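Local coordinates for protein D-galactonate dehydratase family member RspA (PDB 3T6C) that dehydrates D-gluconate to 2-dehydro-3-deoxy-D-gluconate with low activity in vitro, using one magnesium ion per subunit, at residues A[228-233]-A[266-271]; A[232-237]-A[241-246]; A[93-98]-A[328-333]. One frame throughout, in Å; residues are numbered along the deposited sequence. Where two conformers were deposited one is given.

Contact 1. Residues A[228-233]-A[266-271]; sequences RLFDHL and YQLFFL
The ring of Tyr266 lies flat against the backbone of helix 228-233 at Phe230 and Asp231. The amide N of Asp231 stands 3.8 Å above the centre of the Tyr266 ring, and the carbonyl carbon of Phe230 sits over the same face nearer the rim. Here packing is close: Phe230 CB rests 3.9 Å from Tyr266 CB. With CG anti to its own carbonyl carbon (chi1 -72°), the Phe230 side chain points toward the loop, and that of Leu268 runs at about a right angle to it, covering one ring face. Leu268 CD2 lies 4.3 Å above the middle of that ring, while Leu268 CD1 meets Phe230 CD1 at 3.9 Å. Leu263 and Cys176 also touch Phe230 in this buried part.

The Asp231 flank is open to solvent rather than distant: Asp231 OD1 comes 3.3 Å from Tyr266 CE1, but the polar link there is weak. The carboxylate plane is turned 69° from the Tyr266 ring, and Tyr266 OH gives Asp231 OD1 a weak hydrogen bond of 3.3 Å. The segment leading into strand 270-272 thus packs on part of helix 219-237, on the route from the outer helices to the inner strands of the enolase-superfamily barrel.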
loop_
_atom_site.group_PDB
_atom_site.type_symbol
_atom_site.label_atom_id
_atom_site.label_comp_id
_atom_site.label_asym_id
_atom_site.label_seq_id
_atom_site.Cartn_x
_atom_site.Cartn_y
_atom_site.Cartn_z
ATOM N N ARG A 228 -1.079 7.569 36.278
ATOM C CA ARG A 228 -1.391 8.100 37.601
ATOM C C ARG A 228 -0.415 9.209 38.004
ATOM O O ARG A 228 -0.838 10.261 38.561
ATOM C CB ARG A 228 -1.374 6.966 38.654
ATOM C CG ARG A 228 -2.367 5.827 38.361
ATOM C CD ARG A 228 -2.466 4.713 39.462
ATOM N NE ARG A 228 -1.245 4.585 40.260
ATOM C CZ ARG A 228 -0.492 3.485 40.354
ATOM N NH1 ARG A 228 -0.829 2.363 39.713
ATOM N NH2 ARG A 228 0.613 3.511 41.102
ATOM N N LEU A 229 0.875 8.993 37.736
ATOM C CA LEU A 229 1.879 10.030 38.027
ATOM C C LEU A 229 1.531 11.330 37.319
ATOM O O LEU A 229 1.543 12.409 37.921
ATOM C CB LEU A 229 3.296 9.550 37.630
ATOM C CG LEU A 229 4.392 10.618 37.742
ATOM C CD1 LEU A 229 4.685 11.084 39.205
ATOM C CD2 LEU A 229 5.620 10.042 37.079
ATOM N N PHE A 230 1.234 11.259 36.023
ATOM C CA PHE A 230 0.945 12.465 35.268
ATOM C C PHE A 230 -0.369 13.122 35.603
ATOM O O PHE A 230 -0.458 14.357 35.574
ATOM C CB PHE A 230 1.220 12.307 33.759
ATOM C CG PHE A 230 2.691 12.256 33.475
ATOM C CD1 PHE A 230 3.390 13.428 33.316
ATOM C CD2 PHE A 230 3.383 11.048 33.483
ATOM C CE1 PHE A 230 4.758 13.421 33.175
ATOM C CE2 PHE A 230 4.764 11.023 33.312
ATOM C CZ PHE A 230 5.452 12.224 33.145
ATOM N N ASP A 231 -1.352 12.319 36.011
ATOM C CA ASP A 231 -2.593 12.926 36.545
ATOM C C ASP A 231 -2.279 13.771 37.784
ATOM O O ASP A 231 -2.768 14.920 37.916
ATOM C CB ASP A 231 -3.560 11.802 36.885
ATOM C CG ASP A 231 -4.947 12.300 37.251
ATOM O OD1 ASP A 231 -5.646 12.855 36.394
ATOM O OD2 ASP A 231 -5.337 12.129 38.403
ATOM N N HIS A 232 -1.443 13.242 38.678
ATOM C CA HIS A 232 -1.122 13.949 39.917
ATOM C C HIS A 232 -0.349 15.198 39.569
ATOM O O HIS A 232 -0.629 16.276 40.117
ATOM C CB HIS A 232 -0.263 13.056 40.819
ATOM C CG HIS A 232 0.270 13.781 42.011
ATOM N ND1 HIS A 232 -0.504 14.008 43.126
ATOM C CD2 HIS A 232 1.484 14.339 42.267
ATOM C CE1 HIS A 232 0.209 14.659 44.034
ATOM N NE2 HIS A 232 1.409 14.885 43.533
ATOM N N LEU A 233 0.624 15.088 38.669
ATOM C CA LEU A 233 1.449 16.253 38.330
ATOM C C LEU A 233 0.630 17.348 37.677
ATOM O O LEU A 233 0.820 18.495 37.981
ATOM C CB LEU A 233 2.625 15.851 37.429
ATOM C CG LEU A 233 3.662 14.938 38.103
ATOM C CD1 LEU A 233 4.644 14.483 37.025
ATOM C CD2 LEU A 233 4.406 15.637 39.274
ATOM N N TYR A 266 -2.982 14.261 29.513
ATOM C CA TYR A 266 -1.994 15.038 30.272
ATOM C C TYR A 266 -1.073 15.838 29.352
ATOM O O TYR A 266 -0.294 16.643 29.830
ATOM C CB TYR A 266 -1.190 14.102 31.214
ATOM C CG TYR A 266 -2.173 13.226 31.962
ATOM C CD1 TYR A 266 -3.152 13.801 32.798
ATOM C CD2 TYR A 266 -2.181 11.866 31.764
ATOM C CE1 TYR A 266 -4.097 12.978 33.456
ATOM C CE2 TYR A 266 -3.114 11.059 32.427
ATOM C CZ TYR A 266 -4.068 11.630 33.238
ATOM O OH TYR A 266 -4.964 10.793 33.863
ATOM N N GLN A 267 -1.235 15.679 28.038
ATOM C CA GLN A 267 -0.575 16.525 27.027
ATOM C C GLN A 267 0.929 16.651 27.284
ATOM O O GLN A 267 1.482 17.737 27.490
ATOM C CB GLN A 267 -1.256 17.886 26.909
ATOM C CG GLN A 267 -2.649 17.750 26.293
ATOM C CD GLN A 267 -3.385 19.056 26.351
ATOM O OE1 GLN A 267 -3.241 19.893 25.458
ATOM N NE2 GLN A 267 -4.130 19.267 27.426
ATOM N N LEU A 268 1.619 15.515 27.201
ATOM C CA LEU A 268 3.062 15.530 27.370
ATOM C C LEU A 268 3.725 16.197 26.174
ATOM O O LEU A 268 3.250 16.077 25.025
ATOM C CB LEU A 268 3.612 14.102 27.498
ATOM C CG LEU A 268 3.597 13.588 28.958
ATOM C CD1 LEU A 268 2.199 13.520 29.558
ATOM C CD2 LEU A 268 4.227 12.221 28.971
ATOM N N PHE A 269 4.858 16.853 26.429
ATOM C CA PHE A 269 5.638 17.434 25.351
ATOM C C PHE A 269 6.158 16.294 24.456
ATOM O O PHE A 269 6.111 16.397 23.215
ATOM C CB PHE A 269 6.784 18.299 25.932
ATOM C CG PHE A 269 7.623 18.961 24.891
ATOM C CD1 PHE A 269 7.217 20.158 24.335
ATOM C CD2 PHE A 269 8.869 18.434 24.544
ATOM C CE1 PHE A 269 7.991 20.819 23.369
ATOM C CE2 PHE A 269 9.645 19.097 23.547
ATOM C CZ PHE A 269 9.187 20.270 22.976
ATOM N N PHE A 270 6.679 15.241 25.075
ATOM C CA PHE A 270 6.859 13.988 24.347
ATOM C C PHE A 270 6.943 12.798 25.282
ATOM O O PHE A 270 7.266 12.972 26.455
ATOM C CB PHE A 270 7.997 14.037 23.300
ATOM C CG PHE A 270 9.448 14.204 23.824
ATOM C CD1 PHE A 270 10.054 13.339 24.726
ATOM C CD2 PHE A 270 10.249 15.223 23.282
ATOM C CE1 PHE A 270 11.427 13.455 25.104
ATOM C CE2 PHE A 270 11.612 15.358 23.662
ATOM C CZ PHE A 270 12.201 14.486 24.569
ATOM N N LEU A 271 6.631 11.624 24.746
ATOM C CA LEU A 271 6.913 10.299 25.357
ATOM C C LEU A 271 8.088 9.726 24.577
ATOM O O LEU A 271 8.003 9.589 23.324
ATOM C CB LEU A 271 5.692 9.390 25.231
ATOM C CG LEU A 271 5.909 7.951 25.689
ATOM C CD1 LEU A 271 6.242 7.932 27.225
ATOM C CD2 LEU A 271 4.660 7.139 25.363
#

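Contact 2. Residues A[232-237]-A[241-246]; sequences HLRNKL and VELLHD. With MG (magnesium ion), chain C; GCO (D-gluconic acid), chain D.
Arg234 and Leu243 reach toward each other from opposite directions, the arginine from the helix and the leucine from the strand. A methyl of Leu243 meets the guanidinium over one face: CD1 lies 3.6 Å above the guanidinium plane of Arg234, displaced toward its rim. A bend at chi2 (-61°) turns the arginine chain toward the strand, and the edge of the same flat group is used for polar contacts. Arg234 NH1 donates to Val241 O over 2.8 Å in a nearly straight bond (176°); the acceptor is almost exactly in the guanidinium plane, although the donor is tilted 21° from the carbonyl plane. Also at the edge, a water accepts from Arg234 NH2 and from Leu243 N and donates to Glu242 OE1. Gly238 O is a second acceptor for Arg234 NH1, and these bonds together should fix the rotation of the group.

Helix 219-237 and strand 242-246 are a helix and the next parallel strand of the modified (beta/alpha)8 barrel of the enolase superfamily, joined by a short turn. A second water spans that turn, between Leu237 O and Val241 N. Beside the arginine, Leu243 CD1 packs on Leu233 CB at 4.0 Å, and Val241 CG1 makes a looser apolar contact with Leu237 CB at 4.4 Å. At the far end of the strand, Asp246 OD2 binds magnesium at 2.0 Å. Gluconate O1B and O2, a water, Glu272 and Glu298 complete the metal shell.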
loop_
_atom_site.group_PDB
_atom_site.type_symbol
_atom_site.label_atom_id
_atom_site.label_comp_id
_atom_site.label_asym_id
_atom_site.label_seq_id
_atom_site.Cartn_x
_atom_site.Cartn_y
_atom_site.Cartn_z
ATOM N N HIS A 232 -1.443 13.242 38.678
ATOM C CA HIS A 232 -1.122 13.949 39.917
ATOM C C HIS A 232 -0.349 15.198 39.569
ATOM O O HIS A 232 -0.629 16.276 40.117
ATOM C CB HIS A 232 -0.263 13.056 40.819
ATOM C CG HIS A 232 0.270 13.781 42.011
ATOM N ND1 HIS A 232 -0.504 14.008 43.126
ATOM C CD2 HIS A 232 1.484 14.339 42.267
ATOM C CE1 HIS A 232 0.209 14.659 44.034
ATOM N NE2 HIS A 232 1.409 14.885 43.533
ATOM N N LEU A 233 0.624 15.088 38.669
ATOM C CA LEU A 233 1.449 16.253 38.330
ATOM C C LEU A 233 0.630 17.348 37.677
ATOM O O LEU A 233 0.820 18.495 37.981
ATOM C CB LEU A 233 2.625 15.851 37.429
ATOM C CG LEU A 233 3.662 14.938 38.103
ATOM C CD1 LEU A 233 4.644 14.483 37.025
ATOM C CD2 LEU A 233 4.406 15.637 39.274
ATOM N N ARG A 234 -0.302 16.995 36.790
ATOM C CA ARG A 234 -1.143 18.020 36.184
ATOM C C ARG A 234 -2.068 18.654 37.217
ATOM O O ARG A 234 -2.310 19.858 37.178
ATOM C CB ARG A 234 -1.936 17.453 35.010
ATOM C CG ARG A 234 -1.052 17.159 33.799
ATOM C CD ARG A 234 -0.400 18.492 33.318
ATOM N NE ARG A 234 0.261 18.352 32.019
ATOM C CZ ARG A 234 1.231 19.123 31.550
ATOM N NH1 ARG A 234 1.695 20.175 32.241
ATOM N NH2 ARG A 234 1.707 18.877 30.344
ATOM N N ASN A 235 -2.572 17.847 38.156
ATOM C CA ASN A 235 -3.451 18.353 39.206
ATOM C C ASN A 235 -2.736 19.385 40.069
ATOM O O ASN A 235 -3.327 20.400 40.464
ATOM C CB ASN A 235 -3.935 17.189 40.070
ATOM C CG ASN A 235 -4.913 17.627 41.164
ATOM O OD1 ASN A 235 -5.704 18.553 40.969
ATOM N ND2 ASN A 235 -4.867 16.959 42.303
ATOM N N LYS A 236 -1.489 19.084 40.410
ATOM C CA LYS A 236 -0.695 19.933 41.310
ATOM C C LYS A 236 0.070 21.086 40.622
ATOM O O LYS A 236 0.261 22.160 41.233
ATOM C CB LYS A 236 0.256 19.043 42.134
ATOM C CG LYS A 236 -0.419 18.019 43.086
ATOM C CD LYS A 236 -1.470 18.655 43.962
ATOM C CE LYS A 236 -2.105 17.633 44.884
ATOM N NZ LYS A 236 -2.876 18.322 45.980
ATOM N N LEU A 237 0.649 20.814 39.447
ATOM C CA LEU A 237 1.481 21.788 38.737
ATOM C C LEU A 237 0.811 22.560 37.619
ATOM O O LEU A 237 1.329 23.635 37.213
ATOM C CB LEU A 237 2.690 21.090 38.110
ATOM C CG LEU A 237 3.601 20.226 38.979
ATOM C CD1 LEU A 237 4.732 19.623 38.144
ATOM C CD2 LEU A 237 4.111 21.018 40.159
ATOM N N VAL A 241 3.298 24.284 32.260
ATOM C CA VAL A 241 4.629 23.705 32.173
ATOM C C VAL A 241 4.622 22.535 31.193
ATOM O O VAL A 241 3.646 21.795 31.110
ATOM C CB VAL A 241 5.105 23.231 33.594
ATOM C CG1 VAL A 241 4.219 22.135 34.124
ATOM C CG2 VAL A 241 6.569 22.820 33.585
ATOM N N GLU A 242 5.724 22.335 30.464
ATOM C CA GLU A 242 5.804 21.154 29.584
ATOM C C GLU A 242 6.438 19.981 30.307
ATOM O O GLU A 242 7.476 20.160 30.958
ATOM C CB GLU A 242 6.672 21.500 28.353
ATOM C CG GLU A 242 6.067 22.671 27.536
ATOM C CD GLU A 242 4.734 22.321 26.907
ATOM O OE1 GLU A 242 4.571 21.146 26.496
ATOM O OE2 GLU A 242 3.824 23.187 26.809
ATOM N N LEU A 243 5.819 18.805 30.199
ATOM C CA LEU A 243 6.262 17.643 30.965
ATOM C C LEU A 243 6.596 16.520 29.976
ATOM O O LEU A 243 5.926 16.339 28.957
ATOM C CB LEU A 243 5.135 17.167 31.891
ATOM C CG LEU A 243 4.713 18.169 33.023
ATOM C CD1 LEU A 243 3.599 17.509 33.876
ATOM C CD2 LEU A 243 5.853 18.641 33.892
ATOM N N LEU A 244 7.656 15.787 30.258
ATOM C CA LEU A 244 8.198 14.748 29.353
ATOM C C LEU A 244 8.333 13.452 30.136
ATOM O O LEU A 244 8.435 13.470 31.362
ATOM C CB LEU A 244 9.607 15.154 28.857
ATOM C CG LEU A 244 9.721 16.363 27.928
ATOM C CD1 LEU A 244 9.426 17.735 28.614
ATOM C CD2 LEU A 244 11.069 16.365 27.302
ATOM N N HIS A 245 8.294 12.307 29.439
ATOM C CA HIS A 245 8.526 11.027 30.115
ATOM C C HIS A 245 9.321 10.118 29.183
ATOM O O HIS A 245 9.075 10.116 27.970
ATOM C CB HIS A 245 7.205 10.325 30.542
ATOM C CG HIS A 245 7.451 9.047 31.293
ATOM N ND1 HIS A 245 7.998 9.023 32.568
ATOM C CD2 HIS A 245 7.328 7.755 30.903
ATOM C CE1 HIS A 245 8.154 7.753 32.939
ATOM N NE2 HIS A 245 7.765 6.971 31.949
ATOM N N ASP A 246 10.255 9.354 29.754
ATOM C CA ASP A 246 11.083 8.430 28.967
ATOM C C ASP A 246 10.733 6.985 29.334
ATOM O O ASP A 246 11.024 6.525 30.481
ATOM C CB ASP A 246 12.565 8.731 29.304
ATOM C CG ASP A 246 13.566 8.012 28.389
ATOM O OD1 ASP A 246 13.197 7.086 27.628
ATOM O OD2 ASP A 246 14.767 8.404 28.428
HETATM MG MG MG C . 16.241 8.497 27.014
HETATM C C1 GCO D . 18.377 9.940 28.389
HETATM C C2 GCO D . 18.922 8.566 28.266
HETATM C C3 GCO D . 20.072 8.251 29.203
HETATM C C4 GCO D . 20.736 6.945 28.816
HETATM C C5 GCO D . 22.224 7.039 29.048
HETATM C C6 GCO D . 22.978 5.778 28.664
HETATM O O1A GCO D . 19.071 10.902 28.831
HETATM O O1B GCO D . 17.226 10.172 27.893
HETATM O O2 GCO D . 17.856 7.656 28.200
HETATM O O3 GCO D . 19.533 8.209 30.473
HETATM O O4 GCO D . 20.172 5.920 29.614
HETATM O O5 GCO D . 22.713 8.100 28.315
HETATM O O6 GCO D . 24.379 5.857 28.838
HETATM O O HOH W 1 3.605 19.217 28.208
HETATM O O HOH W 2 1.956 24.979 34.923
HETATM O O HOH W 3 15.504 6.623 26.431
#

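Contact 3. Residues A[93-98]-A[328-333]; sequences DIWQSA and ITPAKK
Trp95 packs its indole on Thr329 and Pro330, joining helix 91-100 of the N-terminal capping domain, as in other enolase-superfamily members, to helix 328-340 of the barrel domain. The two short segments run nearly perpendicular, their axes 99° apart and 11.1 Å distant at closest approach.

Apolar contact dominates. Trp95 CG is anti to the backbone N (chi1 -164°), which carries the indole across to the other helix. The Thr329 side chain runs alongside, pointing the other way, with CG2 4.2 Å above one face of the Trp95 indole, toward the rim. Pro330 comes at the indole obliquely, with Pro330 CG 3.7 Å from Trp95 CZ2 and Pro330 CD 3.7 Å from Trp95 CE2. Leu114 and Asp118 of helix 108-129 also touch Trp95.

Polar groups at the interface are held mainly by residues beyond it. Trp95 NE1 donates to Gly326 O, just ahead of helix 328-340, while Thr329 OG1 is engaged by Asp118 and Trp122.

Charge gathers on the remaining flank. The extended Lys333 chain brings NZ to salt bridges with Glu92 and with Glu339 of a neighbouring subunit; Glu92 also accepts from Gln96 NE2, and so serves both side chains. Any cation-pi attraction to Trp95 is at most weak: Lys333 NZ is 5.7 Å from the centroid of the six-membered ring of Trp95, 28° off its normal.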
loop_
_atom_site.group_PDB
_atom_site.type_symbol
_atom_site.label_atom_id
_atom_site.label_comp_id
_atom_site.label_asym_id
_atom_site.label_seq_id
_atom_site.Cartn_x
_atom_site.Cartn_y
_atom_site.Cartn_z
ATOM N N ASP A 93 34.813 14.753 2.579
ATOM C CA ASP A 93 35.586 13.698 1.915
ATOM C C ASP A 93 36.218 12.844 3.010
ATOM O O ASP A 93 36.271 11.618 2.867
ATOM C CB ASP A 93 36.690 14.312 1.035
ATOM C CG ASP A 93 37.481 13.252 0.296
ATOM O OD1 ASP A 93 36.946 12.665 -0.664
ATOM O OD2 ASP A 93 38.669 13.020 0.634
ATOM N N ILE A 94 36.702 13.459 4.099
ATOM C CA ILE A 94 37.234 12.684 5.207
ATOM C C ILE A 94 36.132 11.858 5.899
ATOM O O ILE A 94 36.342 10.687 6.215
ATOM C CB ILE A 94 37.975 13.592 6.211
ATOM C CG1 ILE A 94 39.274 14.125 5.561
ATOM C CG2 ILE A 94 38.246 12.835 7.556
ATOM C CD1 ILE A 94 39.919 15.212 6.435
ATOM N N TRP A 95 34.949 12.448 6.129
ATOM C CA TRP A 95 33.885 11.687 6.764
ATOM C C TRP A 95 33.525 10.470 5.897
ATOM O O TRP A 95 33.433 9.358 6.400
ATOM C CB TRP A 95 32.620 12.575 6.948
ATOM C CG TRP A 95 31.650 11.933 7.940
ATOM C CD1 TRP A 95 31.626 12.104 9.319
ATOM C CD2 TRP A 95 30.646 10.970 7.631
ATOM N NE1 TRP A 95 30.634 11.306 9.865
ATOM C CE2 TRP A 95 30.015 10.612 8.842
ATOM C CE3 TRP A 95 30.228 10.367 6.427
ATOM C CZ2 TRP A 95 28.975 9.687 8.888
ATOM C CZ3 TRP A 95 29.184 9.455 6.468
ATOM C CH2 TRP A 95 28.578 9.122 7.696
ATOM N N GLN A 96 33.271 10.692 4.592
ATOM C CA GLN A 96 32.847 9.590 3.739
ATOM C C GLN A 96 33.910 8.504 3.651
ATOM O O GLN A 96 33.611 7.320 3.752
ATOM C CB GLN A 96 32.564 10.133 2.327
ATOM C CG GLN A 96 31.396 11.103 2.256
ATOM C CD GLN A 96 30.066 10.412 2.509
ATOM O OE1 GLN A 96 29.951 9.222 2.272
ATOM N NE2 GLN A 96 29.067 11.154 2.993
ATOM N N SER A 97 35.159 8.908 3.462
ATOM C CA SER A 97 36.252 7.926 3.385
ATOM C C SER A 97 36.569 7.265 4.743
ATOM O O SER A 97 36.770 6.024 4.794
ATOM C CB SER A 97 37.500 8.557 2.731
ATOM O OG SER A 97 38.014 9.636 3.534
ATOM N N ALA A 98 36.563 8.023 5.833
ATOM C CA ALA A 98 36.838 7.377 7.134
ATOM C C ALA A 98 35.707 6.400 7.432
ATOM O O ALA A 98 35.960 5.293 7.957
ATOM C CB ALA A 98 36.961 8.432 8.238
ATOM N N ILE A 328 29.009 15.906 13.681
ATOM C CA ILE A 328 28.231 17.056 13.202
ATOM C C ILE A 328 27.798 16.895 11.749
ATOM O O ILE A 328 26.675 17.240 11.389
ATOM C CB ILE A 328 29.056 18.332 13.350
ATOM C CG1 ILE A 328 29.096 18.681 14.838
ATOM C CG2 ILE A 328 28.426 19.496 12.528
ATOM C CD1 ILE A 328 30.106 19.767 15.228
ATOM N N THR A 329 28.678 16.353 10.901
ATOM C CA THR A 329 28.337 16.166 9.470
ATOM C C THR A 329 27.028 15.369 9.295
ATOM O O THR A 329 26.066 15.861 8.686
ATOM C CB THR A 329 29.510 15.532 8.718
ATOM O OG1 THR A 329 30.582 16.502 8.649
ATOM C CG2 THR A 329 29.123 15.152 7.251
ATOM N N PRO A 330 26.958 14.170 9.864
ATOM C CA PRO A 330 25.690 13.432 9.717
ATOM C C PRO A 330 24.557 14.011 10.559
ATOM O O PRO A 330 23.401 13.903 10.137
ATOM C CB PRO A 330 26.057 12.025 10.158
ATOM C CG PRO A 330 27.281 12.205 11.085
ATOM C CD PRO A 330 28.041 13.328 10.417
ATOM N N ALA A 331 24.853 14.615 11.703
ATOM C CA ALA A 331 23.768 15.191 12.486
ATOM C C ALA A 331 23.070 16.298 11.708
ATOM O O ALA A 331 21.839 16.452 11.792
ATOM C CB ALA A 331 24.296 15.750 13.810
ATOM N N LYS A 332 23.838 17.138 11.018
ATOM C CA LYS A 332 23.220 18.211 10.249
ATOM C C LYS A 332 22.327 17.627 9.179
ATOM O O LYS A 332 21.214 18.156 8.910
ATOM C CB LYS A 332 24.320 19.127 9.641
ATOM C CG LYS A 332 23.798 20.284 8.826
ATOM C CD LYS A 332 23.006 21.254 9.671
ATOM C CE LYS A 332 22.781 22.555 8.913
ATOM N NZ LYS A 332 21.910 23.479 9.648
ATOM N N LYS A 333 22.770 16.528 8.579
ATOM C CA LYS A 333 21.944 15.861 7.546
ATOM C C LYS A 333 20.650 15.293 8.142
ATOM O O LYS A 333 19.593 15.424 7.546
ATOM C CB LYS A 333 22.709 14.761 6.811
ATOM C CG LYS A 333 23.949 15.354 6.128
ATOM C CD LYS A 333 24.665 14.239 5.406
ATOM C CE LYS A 333 25.952 14.871 4.763
ATOM N NZ LYS A 333 26.860 13.757 4.382
#

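Contacts 1 and 2 adjoin, their centres about 5 Å apart, and share helix 219-237. They are tied directly: Arg234 NE lies 2.8 Å from Tyr266 O, and Phe269 N lies 2.8 Å from Leu243 O, linking neighbouring parallel strands. These strands lead to the metal, contact 2 through Asp246 itself and contact 1 through Glu272, one residue beyond 266-271; the side chain of Leu268 remains about 13 Å from magnesium. Contact 3 lies on the opposite side of the chain's centre, about 38 Å from either, centre to centre, and away from the annotated sites. Its two segments enclose the other contacts along the sequence.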